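Local coordinates for RhCC (PDB 4U5R), which is a trimeric, magnesium-binding member of the tautomerase superfamily that probably acts as an unusual cofactor-independent oxygenase, at residues Glu22-Ile27 / Val39-Lys44; Thr84-Lys89 / Trp101-Ala106; Ser26-Tyr31 / Ile64-Ile69. The protein carries 1 engineered substitution. All coordinates share one frame; numbering follows the deposited sequence.

Contact 1 of 3, residues Glu22-Ile27 / Val39-Lys44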
loop_
_atom_site.group_PDB
_atom_site.type_symbol
_atom_site.label_atom_id
_atom_site.label_comp_id
_atom_site.label_asym_id
_atom_site.label_seq_id
_atom_site.Cartn_x
_atom_site.Cartn_y
_atom_site.Cartn_z
ATOM N N GLU B 22 -3.047 3.867 20.705
ATOM C CA GLU B 22 -2.334 4.714 21.651
ATOM C C GLU B 22 -0.879 4.239 21.825
ATOM O O GLU B 22 0.059 5.049 21.843
ATOM C CB GLU B 22 -3.071 4.732 22.997
ATOM C CG GLU B 22 -2.299 5.388 24.109
ATOM C CD GLU B 22 -2.047 6.857 23.852
ATOM O OE1 GLU B 22 -2.824 7.469 23.085
ATOM O OE2 GLU B 22 -1.073 7.398 24.420
ATOM N N ALA B 23 -0.689 2.928 21.929
ATOM C CA ALA B 23 0.657 2.387 22.085
ATOM C C ALA B 23 1.520 2.654 20.860
ATOM O O ALA B 23 2.699 3.005 20.975
ATOM C CB ALA B 23 0.595 0.891 22.373
ATOM N N ILE B 24 0.921 2.482 19.686
ATOM C CA ILE B 24 1.600 2.742 18.424
ATOM C C ILE B 24 1.953 4.230 18.310
ATOM O O ILE B 24 3.089 4.575 17.988
ATOM C CB ILE B 24 0.726 2.297 17.239
ATOM C CG1 ILE B 24 0.654 0.769 17.208
ATOM C CG2 ILE B 24 1.277 2.847 15.930
ATOM C CD1 ILE B 24 -0.453 0.235 16.337
ATOM N N THR B 25 0.993 5.094 18.639
ATOM C CA THR B 25 1.233 6.536 18.675
ATOM C C THR B 25 2.382 6.886 19.618
ATOM O O THR B 25 3.227 7.726 19.294
ATOM C CB THR B 25 -0.036 7.285 19.115
ATOM O OG1 THR B 25 -1.077 7.037 18.166
ATOM C CG2 THR B 25 0.208 8.802 19.217
ATOM N N SER B 26 2.431 6.231 20.780
ATOM C CA SER B 26 3.494 6.527 21.750
ATOM C C SER B 26 4.920 6.286 21.198
ATOM O O SER B 26 5.857 6.990 21.576
ATOM C CB SER B 26 3.280 5.717 23.033
ATOM O OG SER B 26 3.700 4.372 22.874
ATOM N N ILE B 27 5.086 5.318 20.293
ATOM C CA ILE B 27 6.367 5.138 19.604
ATOM C C ILE B 27 6.898 6.446 19.016
ATOM O O ILE B 27 8.053 6.823 19.236
ATOM C CB ILE B 27 6.275 4.109 18.448
ATOM C CG1 ILE B 27 5.867 2.728 18.970
ATOM C CG2 ILE B 27 7.609 4.008 17.729
ATOM C CD1 ILE B 27 5.689 1.680 17.868
ATOM N N VAL B 39 -0.046 10.083 13.468
ATOM C CA VAL B 39 -0.128 8.622 13.552
ATOM C C VAL B 39 -1.551 8.125 13.279
ATOM O O VAL B 39 -2.458 8.276 14.103
ATOM C CB VAL B 39 0.351 8.116 14.933
ATOM C CG1 VAL B 39 0.552 6.612 14.907
ATOM C CG2 VAL B 39 1.656 8.787 15.319
ATOM N N VAL B 40 -1.714 7.509 12.114
ATOM C CA VAL B 40 -3.008 6.997 11.672
ATOM C C VAL B 40 -2.956 5.467 11.679
ATOM O O VAL B 40 -2.030 4.852 11.123
ATOM C CB VAL B 40 -3.371 7.526 10.264
ATOM C CG1 VAL B 40 -4.631 6.857 9.740
ATOM C CG2 VAL B 40 -3.516 9.056 10.280
ATOM N N VAL B 41 -3.937 4.850 12.328
ATOM C CA VAL B 41 -4.034 3.394 12.360
ATOM C C VAL B 41 -5.403 2.961 11.833
ATOM O O VAL B 41 -6.466 3.313 12.385
ATOM C CB VAL B 41 -3.821 2.818 13.779
ATOM C CG1 VAL B 41 -3.889 1.296 13.725
ATOM C CG2 VAL B 41 -2.486 3.239 14.358
ATOM N N LEU B 42 -5.389 2.197 10.752
ATOM C CA LEU B 42 -6.631 1.734 10.151
ATOM C C LEU B 42 -6.823 0.251 10.469
ATOM O O LEU B 42 -6.000 -0.578 10.074
ATOM C CB LEU B 42 -6.628 1.964 8.628
ATOM C CG LEU B 42 -6.248 3.365 8.123
ATOM C CD1 LEU B 42 -6.346 3.435 6.604
ATOM C CD2 LEU B 42 -7.132 4.428 8.766
ATOM N N PHE B 43 -7.887 -0.065 11.206
ATOM C CA PHE B 43 -8.225 -1.454 11.507
ATOM C C PHE B 43 -9.157 -2.035 10.459
ATOM O O PHE B 43 -10.213 -1.478 10.160
ATOM C CB PHE B 43 -8.865 -1.570 12.893
ATOM C CG PHE B 43 -7.916 -1.290 14.003
ATOM C CD1 PHE B 43 -7.084 -2.290 14.476
ATOM C CD2 PHE B 43 -7.829 -0.029 14.558
ATOM C CE1 PHE B 43 -6.175 -2.037 15.475
ATOM C CE2 PHE B 43 -6.932 0.232 15.576
ATOM C CZ PHE B 43 -6.110 -0.783 16.042
ATOM N N LYS B 44 -8.763 -3.169 9.898
ATOM C CA LYS B 44 -9.526 -3.760 8.815
ATOM C C LYS B 44 -9.902 -5.187 9.202
ATOM O O LYS B 44 -9.058 -6.088 9.212
ATOM C CB LYS B 44 -8.712 -3.691 7.512
ATOM C CG LYS B 44 -8.444 -2.239 7.059
ATOM C CD LYS B 44 -7.398 -2.139 5.954
ATOM C CE LYS B 44 -7.274 -0.729 5.417
ATOM N NZ LYS B 44 -6.527 -0.741 4.130
HETATM O O HOH W 1 -3.508 6.365 15.989
#
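Val39 lays its two methyl groups across Thr25, and CG1 reaches on to Ile24. The contact belongs to the beta-alpha-beta unit of the tautomerase superfamily made by strand 2-8, helix 14-32 and strand 40-46. Here the helix rests on the second strand of that unit. Ile24 meets both valines. Its CG2 branch lies anti to the backbone N (chi1 of CG1 is -70°), which turns this methyl toward the valines, 4.0 Å from Val39 CG1, just ahead of the strand. The same Ile24 CG2 is 4.1 Å from Val41 CG2, and Ile24 CD1 also reaches that methyl. Ile24 and Val41 therefore meet tip to tip, while Val39 crosses Thr25 at a slant.

All four side chains are buried. Ile24 also touches Trp3, and Val41 touches Ile5, both on the neighbouring strand 2-8. On the outer side, Val40, Val41 and Leu42 pair in an antiparallel ladder with a strand of the second subunit, so the sheet continues into that chain.

The polar end of Thr25 is held mainly within its own helix, where OG1 bonds to Ser21 O. The same oxygen packs 3.7 Å from Val39 CG1. A water adds a bridge between the segments. It gives one hydrogen to Val39 O at 2.9 Å and makes a weak, long bond of 3.3 Å to Thr25 OG1.

Contact 2 of 3, residues Thr84-Lys89 / Trp101-Ala106. Engineered in segment 101-106: Ala106 (natural residue Asp).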
loop_
_atom_site.group_PDB
_atom_site.type_symbol
_atom_site.label_atom_id
_atom_site.label_comp_id
_atom_site.label_asym_id
_atom_site.label_seq_id
_atom_site.Cartn_x
_atom_site.Cartn_y
_atom_site.Cartn_z
ATOM N N THR B 84 11.977 -3.421 16.663
ATOM C CA THR B 84 11.961 -3.965 18.015
ATOM C C THR B 84 10.852 -3.315 18.835
ATOM O O THR B 84 10.066 -3.994 19.491
ATOM C CB THR B 84 13.328 -3.778 18.710
ATOM O OG1 THR B 84 14.321 -4.527 17.996
ATOM C CG2 THR B 84 13.272 -4.265 20.154
ATOM N N VAL B 85 10.764 -1.993 18.770
ATOM C CA VAL B 85 9.752 -1.287 19.540
ATOM C C VAL B 85 8.326 -1.561 19.023
ATOM O O VAL B 85 7.388 -1.710 19.809
ATOM C CB VAL B 85 10.038 0.225 19.542
ATOM C CG1 VAL B 85 8.942 0.965 20.274
ATOM C CG2 VAL B 85 11.379 0.489 20.213
ATOM N N ALA B 86 8.167 -1.657 17.708
ATOM C CA ALA B 86 6.876 -2.002 17.122
ATOM C C ALA B 86 6.365 -3.339 17.663
ATOM O O ALA B 86 5.211 -3.441 18.054
ATOM C CB ALA B 86 6.978 -2.056 15.608
ATOM N N GLU B 87 7.232 -4.349 17.698
ATOM C CA GLU B 87 6.817 -5.668 18.171
ATOM C C GLU B 87 6.486 -5.620 19.655
ATOM O O GLU B 87 5.565 -6.294 20.118
ATOM C CB GLU B 87 7.901 -6.723 17.903
ATOM C CG GLU B 87 8.164 -6.995 16.429
ATOM C CD GLU B 87 7.060 -7.785 15.745
ATOM O OE1 GLU B 87 6.102 -8.226 16.426
ATOM O OE2 GLU B 87 7.158 -7.955 14.510
ATOM N N GLU B 88 7.228 -4.796 20.386
ATOM C CA GLU B 88 6.987 -4.608 21.814
ATOM C C GLU B 88 5.578 -4.070 22.091
ATOM O O GLU B 88 4.908 -4.544 23.005
ATOM C CB GLU B 88 8.054 -3.678 22.408
ATOM C CG GLU B 88 9.321 -4.407 22.842
ATOM C CD GLU B 88 10.440 -3.473 23.278
ATOM O OE1 GLU B 88 10.211 -2.246 23.357
ATOM O OE2 GLU B 88 11.560 -3.972 23.530
ATOM N N LYS B 89 5.122 -3.106 21.291
ATOM C CA LYS B 89 3.775 -2.539 21.451
ATOM C C LYS B 89 2.667 -3.492 21.012
ATOM O O LYS B 89 1.579 -3.502 21.582
ATOM C CB LYS B 89 3.648 -1.233 20.658
ATOM C CG LYS B 89 4.721 -0.208 20.971
ATOM C CD LYS B 89 4.695 0.153 22.452
ATOM C CE LYS B 89 5.655 1.295 22.759
ATOM N NZ LYS B 89 5.526 1.765 24.171
ATOM N N TRP B 101 1.299 -13.594 13.062
ATOM C CA TRP B 101 1.362 -12.238 12.508
ATOM C C TRP B 101 2.643 -11.964 11.731
ATOM O O TRP B 101 3.644 -12.686 11.833
ATOM C CB TRP B 101 1.177 -11.165 13.616
ATOM C CG TRP B 101 2.383 -10.882 14.485
ATOM C CD1 TRP B 101 3.175 -9.766 14.456
ATOM C CD2 TRP B 101 2.936 -11.741 15.489
ATOM N NE1 TRP B 101 4.178 -9.876 15.391
ATOM C CE2 TRP B 101 4.054 -11.081 16.036
ATOM C CE3 TRP B 101 2.579 -12.998 15.993
ATOM C CZ2 TRP B 101 4.834 -11.647 17.054
ATOM C CZ3 TRP B 101 3.357 -13.562 16.995
ATOM C CH2 TRP B 101 4.470 -12.885 17.509
ATOM N N GLU B 102 2.580 -10.902 10.938
ATOM C CA GLU B 102 3.671 -10.452 10.088
ATOM C C GLU B 102 3.532 -8.946 9.915
ATOM O O GLU B 102 2.422 -8.428 9.828
ATOM C CB GLU B 102 3.649 -11.166 8.723
ATOM C CG GLU B 102 4.802 -10.769 7.815
ATOM C CD GLU B 102 4.816 -11.492 6.474
ATOM O OE1 GLU B 102 3.783 -12.052 6.059
ATOM O OE2 GLU B 102 5.877 -11.476 5.812
ATOM N N ILE B 103 4.659 -8.249 9.859
ATOM C CA ILE B 103 4.689 -6.796 9.745
ATOM C C ILE B 103 5.773 -6.395 8.775
ATOM O O ILE B 103 6.848 -7.009 8.744
ATOM C CB ILE B 103 4.976 -6.106 11.099
ATOM C CG1 ILE B 103 4.877 -4.575 10.967
ATOM C CG2 ILE B 103 6.359 -6.498 11.627
ATOM C CD1 ILE B 103 4.768 -3.855 12.322
ATOM N N HIS B 104 5.500 -5.366 7.977
ATOM C CA HIS B 104 6.561 -4.721 7.214
ATOM C C HIS B 104 6.307 -3.230 7.009
ATOM O O HIS B 104 5.177 -2.745 7.140
ATOM C CB HIS B 104 6.805 -5.447 5.868
ATOM C CG HIS B 104 5.775 -5.199 4.803
ATOM N ND1 HIS B 104 4.535 -5.800 4.800
ATOM C CD2 HIS B 104 5.842 -4.475 3.658
ATOM C CE1 HIS B 104 3.863 -5.422 3.726
ATOM N NE2 HIS B 104 4.637 -4.619 3.013
ATOM N N ILE B 105 7.396 -2.508 6.748
ATOM C CA ILE B 105 7.387 -1.060 6.587
ATOM C C ILE B 105 7.929 -0.624 5.227
ATOM O O ILE B 105 8.888 -1.191 4.702
ATOM C CB ILE B 105 8.240 -0.347 7.655
ATOM C CG1 ILE B 105 8.032 -0.969 9.034
ATOM C CG2 ILE B 105 7.958 1.158 7.641
ATOM C CD1 ILE B 105 8.688 -0.184 10.170
ATOM N N ALA B 106 7.313 0.405 4.668
ATOM C CA ALA B 106 7.839 1.067 3.488
ATOM C C ALA B 106 8.073 2.536 3.829
ATOM O O ALA B 106 7.399 3.089 4.695
ATOM C CB ALA B 106 6.879 0.923 2.323
#
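Glu87 reaches from its helix to Trp101 and Ile103 on the strand. Its CB does not point straight at the strand. CG stands anti to the carbonyl carbon (chi1 -65°), and the chain bends at chi2, which swings the carboxylate across. CD then lies at the edge of the indole, 3.6 Å from Trp101 NE1. OE1 takes the indole hydrogen: Trp101 NE1 to Glu87 OE1 is 2.7 Å, with an N-H...O angle of 161°. The acceptor lies almost in the ring plane and uses its syn lone pair, on the side of the other oxygen. The carboxylate is nevertheless turned 57° from the indole plane. OE2 packs on a methyl, with Glu87 OE2 to Ile103 CG2 at 3.3 Å. One carboxylate thus spans a polar and an apolar neighbour two residues apart on the strand.

A leucine in place of Glu87 would probably leave Trp101 NE1 without this acceptor and let the indole shift. Beside it, Ala86 CB meets Ile103 CD1 at 4.3 Å, an apolar touch one residue back along the helix.

Ala106, at the far end of the strand segment, is engineered from Asp, a magnesium ligand in this protein; no magnesium is bound to this chain here. The axes of 84-89 and 101-106 come within 10.6 Å of each other and run roughly antiparallel, at a slant. They belong to the second beta-alpha-beta unit: strand 61-68, helix 76-90 and strand 100-107. Helix 14-32 flanks helix 76-90 through Val85 and Lys89, and a strand of the third subunit pairs with Glu102, Ile103 and His104.

Contact 3 of 3, residues Ser26-Tyr31 / Ile64-Ile69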
loop_
_atom_site.group_PDB
_atom_site.type_symbol
_atom_site.label_atom_id
_atom_site.label_comp_id
_atom_site.label_asym_id
_atom_site.label_seq_id
_atom_site.Cartn_x
_atom_site.Cartn_y
_atom_site.Cartn_z
ATOM N N SER B 26 2.431 6.231 20.780
ATOM C CA SER B 26 3.494 6.527 21.750
ATOM C C SER B 26 4.920 6.286 21.198
ATOM O O SER B 26 5.857 6.990 21.576
ATOM C CB SER B 26 3.280 5.717 23.033
ATOM O OG SER B 26 3.700 4.372 22.874
ATOM N N ILE B 27 5.086 5.318 20.293
ATOM C CA ILE B 27 6.367 5.138 19.604
ATOM C C ILE B 27 6.898 6.446 19.016
ATOM O O ILE B 27 8.053 6.823 19.236
ATOM C CB ILE B 27 6.275 4.109 18.448
ATOM C CG1 ILE B 27 5.867 2.728 18.970
ATOM C CG2 ILE B 27 7.609 4.008 17.729
ATOM C CD1 ILE B 27 5.689 1.680 17.868
ATOM N N TYR B 28 6.050 7.141 18.269
ATOM C CA TYR B 28 6.510 8.305 17.522
ATOM C C TYR B 28 6.576 9.558 18.377
ATOM O O TYR B 28 7.434 10.412 18.149
ATOM C CB TYR B 28 5.616 8.541 16.310
ATOM C CG TYR B 28 5.564 7.330 15.418
ATOM C CD1 TYR B 28 6.569 7.091 14.483
ATOM C CD2 TYR B 28 4.523 6.411 15.523
ATOM C CE1 TYR B 28 6.535 5.968 13.668
ATOM C CE2 TYR B 28 4.482 5.285 14.715
ATOM C CZ TYR B 28 5.483 5.075 13.789
ATOM O OH TYR B 28 5.427 3.961 12.981
ATOM N N VAL B 29 5.676 9.664 19.353
ATOM C CA VAL B 29 5.750 10.730 20.353
ATOM C C VAL B 29 7.022 10.590 21.182
ATOM O O VAL B 29 7.780 11.549 21.341
ATOM C CB VAL B 29 4.541 10.724 21.312
ATOM C CG1 VAL B 29 4.753 11.764 22.418
ATOM C CG2 VAL B 29 3.256 11.011 20.574
ATOM N N ASP B 30 7.267 9.387 21.694
ATOM C CA ASP B 30 8.385 9.169 22.609
ATOM C C ASP B 30 9.742 9.266 21.924
ATOM O O ASP B 30 10.687 9.814 22.492
ATOM C CB ASP B 30 8.260 7.808 23.305
ATOM C CG ASP B 30 7.105 7.759 24.280
ATOM O OD1 ASP B 30 6.563 8.840 24.589
ATOM O OD2 ASP B 30 6.752 6.652 24.755
ATOM N N TYR B 31 9.852 8.746 20.706
ATOM C CA TYR B 31 11.162 8.675 20.062
ATOM C C TYR B 31 11.492 9.864 19.161
ATOM O O TYR B 31 12.665 10.121 18.892
ATOM C CB TYR B 31 11.289 7.373 19.263
ATOM C CG TYR B 31 11.681 6.189 20.119
ATOM C CD1 TYR B 31 10.719 5.431 20.773
ATOM C CD2 TYR B 31 13.016 5.839 20.282
ATOM C CE1 TYR B 31 11.073 4.352 21.562
ATOM C CE2 TYR B 31 13.381 4.758 21.070
ATOM C CZ TYR B 31 12.406 4.021 21.705
ATOM O OH TYR B 31 12.763 2.949 22.489
ATOM N N ILE B 64 0.138 -6.733 9.376
ATOM C CA ILE B 64 0.359 -5.302 9.606
ATOM C C ILE B 64 1.269 -4.724 8.525
ATOM O O ILE B 64 2.289 -5.322 8.179
ATOM C CB ILE B 64 1.014 -5.030 10.982
ATOM C CG1 ILE B 64 0.247 -5.715 12.126
ATOM C CG2 ILE B 64 1.205 -3.515 11.180
ATOM C CD1 ILE B 64 0.966 -6.978 12.643
ATOM N N ARG B 65 0.898 -3.574 7.975
ATOM C CA ARG B 65 1.741 -2.896 6.993
ATOM C C ARG B 65 1.744 -1.414 7.295
ATOM O O ARG B 65 0.710 -0.862 7.586
ATOM C CB ARG B 65 1.239 -3.140 5.566
ATOM C CG ARG B 65 2.104 -2.482 4.505
ATOM C CD ARG B 65 1.378 -2.325 3.170
ATOM N NE ARG B 65 2.335 -1.853 2.173
ATOM C CZ ARG B 65 2.702 -0.587 2.036
ATOM N NH1 ARG B 65 2.163 0.352 2.811
ATOM N NH2 ARG B 65 3.608 -0.262 1.120
ATOM N N LEU B 66 2.882 -0.747 7.197
ATOM C CA LEU B 66 2.876 0.678 7.475
ATOM C C LEU B 66 3.783 1.431 6.540
ATOM O O LEU B 66 4.783 0.888 6.113
ATOM C CB LEU B 66 3.249 0.913 8.941
ATOM C CG LEU B 66 4.550 0.343 9.521
ATOM C CD1 LEU B 66 5.257 1.327 10.442
ATOM C CD2 LEU B 66 4.272 -0.968 10.237
ATOM N N ASP B 67 3.377 2.649 6.165
ATOM C CA ASP B 67 4.276 3.619 5.532
ATOM C C ASP B 67 4.836 4.604 6.541
ATOM O O ASP B 67 4.109 5.099 7.411
ATOM C CB ASP B 67 3.563 4.439 4.445
ATOM C CG ASP B 67 3.142 3.614 3.233
ATOM O OD1 ASP B 67 3.808 2.632 2.868
ATOM O OD2 ASP B 67 2.141 3.994 2.600
ATOM N N HIS B 68 6.118 4.921 6.399
ATOM C CA HIS B 68 6.715 6.042 7.102
ATOM C C HIS B 68 6.911 7.156 6.102
ATOM O O HIS B 68 7.517 6.935 5.049
ATOM C CB HIS B 68 8.048 5.652 7.726
ATOM C CG HIS B 68 7.922 4.971 9.051
ATOM N ND1 HIS B 68 9.020 4.618 9.800
ATOM C CD2 HIS B 68 6.835 4.603 9.778
ATOM C CE1 HIS B 68 8.623 4.060 10.930
ATOM N NE2 HIS B 68 7.301 4.037 10.941
ATOM N N ILE B 69 6.397 8.336 6.440
ATOM C CA ILE B 69 6.376 9.481 5.540
ATOM C C ILE B 69 7.185 10.649 6.065
ATOM O O ILE B 69 7.909 11.292 5.313
ATOM C CB ILE B 69 4.936 9.960 5.304
ATOM C CG1 ILE B 69 4.034 8.759 5.006
ATOM C CG2 ILE B 69 4.899 10.988 4.178
ATOM C CD1 ILE B 69 2.543 8.996 5.333
#
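The Tyr28 ring carries Ile27 CB over one face, near its rim, and meets the imidazole of His68 at its edge. The two planes are steeply inclined at 81°, with ring centres 5.4 Å apart. The pair is oblique and is not a stack. His68 CE1 lies in the plane of the Tyr28 ring, and Tyr28 OH lies near the plane of the imidazole. The pair joins helix 14-32 to strand 61-68 within the beta-alpha-beta fold of the tautomerase superfamily.

The polar link is a hydrogen bond of 2.8 Å between Tyr28 OH and His68 NE2. Tyr28 points its CB at the strand, with CG anti to the carbonyl carbon (chi1 -57°), and the ring carries the hydroxyl to the imidazole. The CB of His68 does not face the helix; CG, anti to the carbonyl carbon, turns the ring so that NE2 meets the hydroxyl. Tyr28 OH has a second partner in Trp3 NE1 of strand 2-8, so two bonds grip this buried oxygen. Met82 of helix 76-90 touches both rings, and Pro1 packs against Tyr28.

Arg65 and Asp67 lie on the same strand and form a salt bridge. Arg65 NH1 is 2.8 Å from Asp67 OD1 and approaches from above the carboxylate plane. Asp67 OD2 bonds in turn to Arg65 and His104 of the second subunit. Nearer the helix, Leu66 CD1 comes within 3.7 Å of Tyr28 OH.

Contacts 1 and 3 share Ser26 and Ile27 on helix 14-32, and their centres lie 8 Å apart. Val39 CG2 touches Tyr28 CD2 at 3.7 Å, which links the two. Contact 2 belongs to the other beta-alpha-beta unit, and its centre is 12 Å from that of contact 1. The helices meet where Ile27 CG1 lies 3.8 Å from Val85 CG1. Contacts 2 and 3 use neighbouring strands, with Ala106 O and His68 N 2.8 Å apart, probably hydrogen-bonded. Contact 2 holds Ala106, the changed magnesium-site residue, with no metal bound to this chain. His68 of contact 3 has its side chain about 7 Å from that of Ala106; contact 1 lies away from the site.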